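Local coordinates for protein probable aromatic acid decarboxylase (Escherichia coli, PDB 1SBZ) that binds FMN and probably acts as a flavin prenyltransferase, making the prenylated FMN cofactor used by a phenolic acid decarboxylase, at residues E30-M35 with F60-A65; G114-L119 with G141-P146. All coordinates share one frame; numbering follows the deposited sequence.

Contact 1 (E30-M35 with F60-A65)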
# COMPACT_ATOMS: atom_id res chain seq x y z
N GLU D 30 -12.99 36.40 -17.51
CA GLU D 30 -12.04 36.36 -18.61
C GLU D 30 -11.67 34.90 -18.88
O GLU D 30 -11.25 34.18 -17.98
CB GLU D 30 -10.80 37.18 -18.24
CG GLU D 30 -9.68 37.17 -19.26
CD GLU D 30 -8.49 37.96 -18.78
OE1 GLU D 30 -8.66 39.15 -18.46
OE2 GLU D 30 -7.37 37.40 -18.72
N THR D 31 -11.82 34.47 -20.13
CA THR D 31 -11.60 33.07 -20.48
C THR D 31 -10.35 32.89 -21.32
O THR D 31 -10.12 33.63 -22.27
CB THR D 31 -12.84 32.46 -21.19
OG1 THR D 31 -13.17 33.26 -22.33
CG2 THR D 31 -14.08 32.57 -20.31
N HIS D 32 -9.54 31.91 -20.94
CA HIS D 32 -8.37 31.53 -21.71
C HIS D 32 -8.57 30.11 -22.23
O HIS D 32 -8.56 29.14 -21.46
CB HIS D 32 -7.10 31.64 -20.87
CG HIS D 32 -6.79 33.03 -20.41
ND1 HIS D 32 -5.74 33.76 -20.92
CD2 HIS D 32 -7.40 33.83 -19.50
CE1 HIS D 32 -5.71 34.95 -20.34
NE2 HIS D 32 -6.71 35.02 -19.48
N LEU D 33 -8.76 30.00 -23.54
CA LEU D 33 -9.06 28.72 -24.17
C LEU D 33 -7.82 28.06 -24.74
O LEU D 33 -6.96 28.72 -25.32
CB LEU D 33 -10.11 28.91 -25.28
CG LEU D 33 -10.41 27.75 -26.25
CD1 LEU D 33 -11.01 26.55 -25.52
CD2 LEU D 33 -11.35 28.23 -27.35
N VAL D 34 -7.71 26.74 -24.55
CA VAL D 34 -6.71 25.93 -25.25
C VAL D 34 -7.41 24.73 -25.87
O VAL D 34 -7.88 23.84 -25.16
CB VAL D 34 -5.57 25.45 -24.32
CG1 VAL D 34 -4.41 24.94 -25.13
CG2 VAL D 34 -5.10 26.56 -23.41
N MSE D 35 -7.48 24.70 -27.20
CA MSE D 35 -8.05 23.56 -27.92
C MSE D 35 -6.92 22.66 -28.41
O MSE D 35 -6.00 23.13 -29.08
CB MSE D 35 -8.88 24.02 -29.12
CG MSE D 35 -10.15 24.78 -28.79
SE MSE D 35 -11.01 25.48 -30.42
CE MSE D 35 -9.64 26.81 -30.90
N PHE D 60 -9.18 35.04 -24.80
CA PHE D 60 -7.87 34.65 -25.30
C PHE D 60 -7.90 33.20 -25.73
O PHE D 60 -8.64 32.39 -25.16
CB PHE D 60 -6.79 34.83 -24.23
CG PHE D 60 -6.69 36.22 -23.68
CD1 PHE D 60 -7.52 36.65 -22.65
CD2 PHE D 60 -5.75 37.11 -24.20
CE1 PHE D 60 -7.42 37.94 -22.14
CE2 PHE D 60 -5.64 38.41 -23.70
CZ PHE D 60 -6.48 38.82 -22.67
N SER D 61 -7.09 32.86 -26.72
CA SER D 61 -6.95 31.49 -27.18
C SER D 61 -5.47 31.22 -27.40
O SER D 61 -4.79 31.99 -28.09
CB SER D 61 -7.75 31.27 -28.46
OG SER D 61 -7.59 29.96 -28.98
N HIS D 62 -4.98 30.14 -26.80
CA HIS D 62 -3.56 29.82 -26.86
C HIS D 62 -3.30 28.55 -27.66
O HIS D 62 -4.15 27.66 -27.71
CB HIS D 62 -2.99 29.69 -25.44
CG HIS D 62 -3.32 30.85 -24.55
ND1 HIS D 62 -2.48 31.93 -24.40
CD2 HIS D 62 -4.40 31.10 -23.77
CE1 HIS D 62 -3.03 32.79 -23.57
NE2 HIS D 62 -4.19 32.31 -23.17
N ASN D 63 -2.13 28.47 -28.28
CA ASN D 63 -1.72 27.27 -29.03
C ASN D 63 -1.35 26.12 -28.09
O ASN D 63 -0.58 26.32 -27.14
CB ASN D 63 -0.55 27.61 -29.97
CG ASN D 63 -0.30 26.53 -31.00
OD1 ASN D 63 0.35 25.51 -30.72
ND2 ASN D 63 -0.79 26.75 -32.21
N PRO D 64 -1.87 24.92 -28.35
CA PRO D 64 -1.63 23.76 -27.48
C PRO D 64 -0.17 23.28 -27.39
O PRO D 64 0.15 22.50 -26.50
CB PRO D 64 -2.50 22.66 -28.11
CG PRO D 64 -2.68 23.08 -29.51
CD PRO D 64 -2.77 24.57 -29.47
N ALA D 65 0.69 23.73 -28.30
CA ALA D 65 2.12 23.42 -28.23
C ALA D 65 2.91 24.56 -27.58
O ALA D 65 4.11 24.43 -27.34
CB ALA D 65 2.68 23.11 -29.62
O HOH W 1 -6.43 27.17 -28.60

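Contact 2 (G114-L119 with G141-P146)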
# COMPACT_ATOMS: atom_id res chain seq x y z
N GLY D 114 -2.08 25.60 -6.38
CA GLY D 114 -3.20 25.37 -5.47
C GLY D 114 -4.53 25.88 -6.01
O GLY D 114 -5.46 26.12 -5.25
N ARG D 115 -4.63 26.03 -7.33
CA ARG D 115 -5.84 26.55 -7.96
C ARG D 115 -6.76 25.39 -8.33
O ARG D 115 -6.33 24.22 -8.35
CB ARG D 115 -5.49 27.41 -9.18
CG ARG D 115 -4.56 28.57 -8.83
CD ARG D 115 -4.06 29.40 -10.01
NE ARG D 115 -3.12 30.42 -9.52
CZ ARG D 115 -2.16 30.99 -10.24
NH1 ARG D 115 -1.98 30.67 -11.52
NH2 ARG D 115 -1.37 31.89 -9.67
N LYS D 116 -8.02 25.71 -8.60
CA LYS D 116 -9.03 24.66 -8.80
C LYS D 116 -8.95 24.06 -10.20
O LYS D 116 -8.99 24.78 -11.19
CB LYS D 116 -10.44 25.20 -8.51
CG LYS D 116 -11.54 24.20 -8.81
CD LYS D 116 -12.60 24.18 -7.73
CE LYS D 116 -13.18 22.78 -7.57
NZ LYS D 116 -12.10 21.73 -7.51
N LEU D 117 -8.82 22.74 -10.26
CA LEU D 117 -8.91 22.01 -11.53
C LEU D 117 -10.20 21.19 -11.60
O LEU D 117 -10.47 20.36 -10.72
CB LEU D 117 -7.67 21.12 -11.73
CG LEU D 117 -7.54 20.37 -13.06
CD1 LEU D 117 -7.53 21.33 -14.25
CD2 LEU D 117 -6.28 19.51 -13.08
N VAL D 118 -11.00 21.43 -12.64
CA VAL D 118 -12.25 20.70 -12.84
C VAL D 118 -12.18 19.94 -14.16
O VAL D 118 -12.03 20.54 -15.22
CB VAL D 118 -13.49 21.65 -12.84
CG1 VAL D 118 -14.78 20.87 -13.13
CG2 VAL D 118 -13.60 22.40 -11.53
N LEU D 119 -12.27 18.62 -14.09
CA LEU D 119 -12.21 17.80 -15.29
C LEU D 119 -13.59 17.29 -15.65
O LEU D 119 -14.39 16.97 -14.77
CB LEU D 119 -11.28 16.61 -15.06
CG LEU D 119 -9.79 16.67 -15.42
CD1 LEU D 119 -9.20 18.07 -15.59
CD2 LEU D 119 -8.96 15.81 -14.44
N GLY D 141 -7.88 16.74 -4.81
CA GLY D 141 -8.85 17.83 -4.86
C GLY D 141 -9.36 18.18 -6.25
O GLY D 141 -10.17 19.11 -6.38
N VAL D 142 -8.91 17.47 -7.28
CA VAL D 142 -9.42 17.69 -8.65
C VAL D 142 -10.86 17.22 -8.76
O VAL D 142 -11.16 16.06 -8.47
CB VAL D 142 -8.56 16.99 -9.72
CG1 VAL D 142 -9.15 17.23 -11.14
CG2 VAL D 142 -7.11 17.45 -9.63
N ALA D 143 -11.75 18.11 -9.18
CA ALA D 143 -13.16 17.78 -9.36
C ALA D 143 -13.39 16.93 -10.61
O ALA D 143 -12.94 17.28 -11.70
CB ALA D 143 -14.01 19.04 -9.41
N MSE D 144 -14.08 15.82 -10.43
CA MSE D 144 -14.36 14.92 -11.53
C MSE D 144 -15.81 15.03 -11.90
O MSE D 144 -16.67 14.51 -11.18
CB MSE D 144 -14.03 13.48 -11.13
CG MSE D 144 -12.55 13.19 -11.02
SE MSE D 144 -11.60 13.22 -12.75
CE MSE D 144 -12.65 12.19 -13.60
N VAL D 145 -16.09 15.71 -13.00
CA VAL D 145 -17.48 16.00 -13.39
C VAL D 145 -17.81 15.41 -14.77
O VAL D 145 -17.94 16.14 -15.75
CB VAL D 145 -17.80 17.52 -13.32
CG1 VAL D 145 -19.29 17.74 -13.12
CG2 VAL D 145 -17.05 18.20 -12.17
N PRO D 146 -17.97 14.08 -14.83
CA PRO D 146 -18.32 13.41 -16.08
C PRO D 146 -19.70 13.88 -16.52
O PRO D 146 -20.53 14.17 -15.65
CB PRO D 146 -18.35 11.93 -15.69
CG PRO D 146 -18.70 11.94 -14.25
CD PRO D 146 -17.91 13.12 -13.71
O HOH W 2 -8.33 21.33 -7.80

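Contact 1 (E30-M35 with F60-A65)
Paired in register on one face of the sheet, His32 and Phe60 both hold CG anti to the carbonyl carbon (chi1 -64° and -58°), and their rings lie side by side. The planes are only 6° apart but slid: Phe60 CD1 sits over the rim of one imidazole face, 3.4 Å from His32 CE1. His62 completes the aromatic cluster rim to rim; His32 ND1 and His62 NE2 share a hydrogen bond of 3.1 Å. A His-carboxylate hydrogen bond runs from His32 NE2 to the anti lone pair of Glu30 OE2, 2.6 Å away, while the glutamate's CG and carboxylate lie against Phe60 CE1. Beneath the rings an outermost strand pair of this chain's parallel sheet is joined by Phe60 N to Thr31 O, Leu33 N to Phe60 O (2.9 Å), and His62 N to Leu33 O. A water accepts from Met35 N and bonds Ser61 OG and, at a rather short distance, His62 O, bridging the backbones where they part. Pro64 CG rests 3.3 Å from Met35 O. With both imidazole nitrogens engaged, the His32 ring is fixed in rotation, and the carboxylate probably polarises it and favours a proton on NE2.

Contact 2 (G114-L119 with G141-P146)
Leu119 meets 141-146 through CB and its CD2 branch. Its CB lies 3.8 Å from Ala143 O and 4.1 Å from Met144 SE, the selenium of a selenomethionine whose chain is bent at chi2 and chi3. Beyond CG, the CD2 branch does the touching: it meets Val142 CG1 at 3.6 Å and the same selenium at 4.1 Å, crossing both side chains at a slant. Val142 CG1, anti to its own backbone N (chi1 179°), is thereby placed between Leu119 CD2 and Leu117, lying 3.4 Å from Leu117 O. The Leu117 and Val142 side chains run side by side in the same direction, and both pack on Leu111 of helix 102-112. Helix 128-139 adds Leu137 against Leu119 and Val142, as expected of a beta-alpha-beta unit in which that helix links two parallel neighbouring strands of the flavoprotein's sheet. Three backbone bonds join these strands: Ala143 N to Leu117 O, Leu119 N to Ala143 O at 2.8 Å, and Val145 N to Leu119 O. On the face of Val118 and Ala143, Val118 divides its branches, CG2 against Ala143 CB and CG1 against Val145 CG2 at 3.6 Å. Lys116, its chain bent at chi2, chi3 and chi4, brings NZ to 3.8 Å from Ala143 CB. At the start of the pairing a water accepts from Leu117 N and gives a weak bond to Gly141 O. Gly141 itself closes helix 128-139 in a Schellman motif, with a positive phi of 95°, and turns the chain into the strand. Met144 packs on Leu131 and Val145 on Met124 of a neighbouring subunit, to which the Met144 backbone also hydrogen-bonds.

In the fold
Contacts 1 and 2 lie at the two margins of the chain's own parallel sheet, ordered 60-62, 30-35, 2-7, 80-86, 116-121, 143-144, so each pairs an outermost strand with its inner neighbour. Their centres are 18 Å apart and their nearest atoms about 10 Å, with strands 2-7 and 80-86 between. They follow in series along the chain. Helix 102-112 packs against both, through Leu102 and Val103 on contact 1 and Val110 and Leu111 on contact 2. FMN lies about 7 Å from the Pro64 side chain and about 11 Å from that of Leu119, so contact 1 borders the FMN pocket, where Ser36 directly follows strand 30-35, and contact 2 extends to the dodecamer interface.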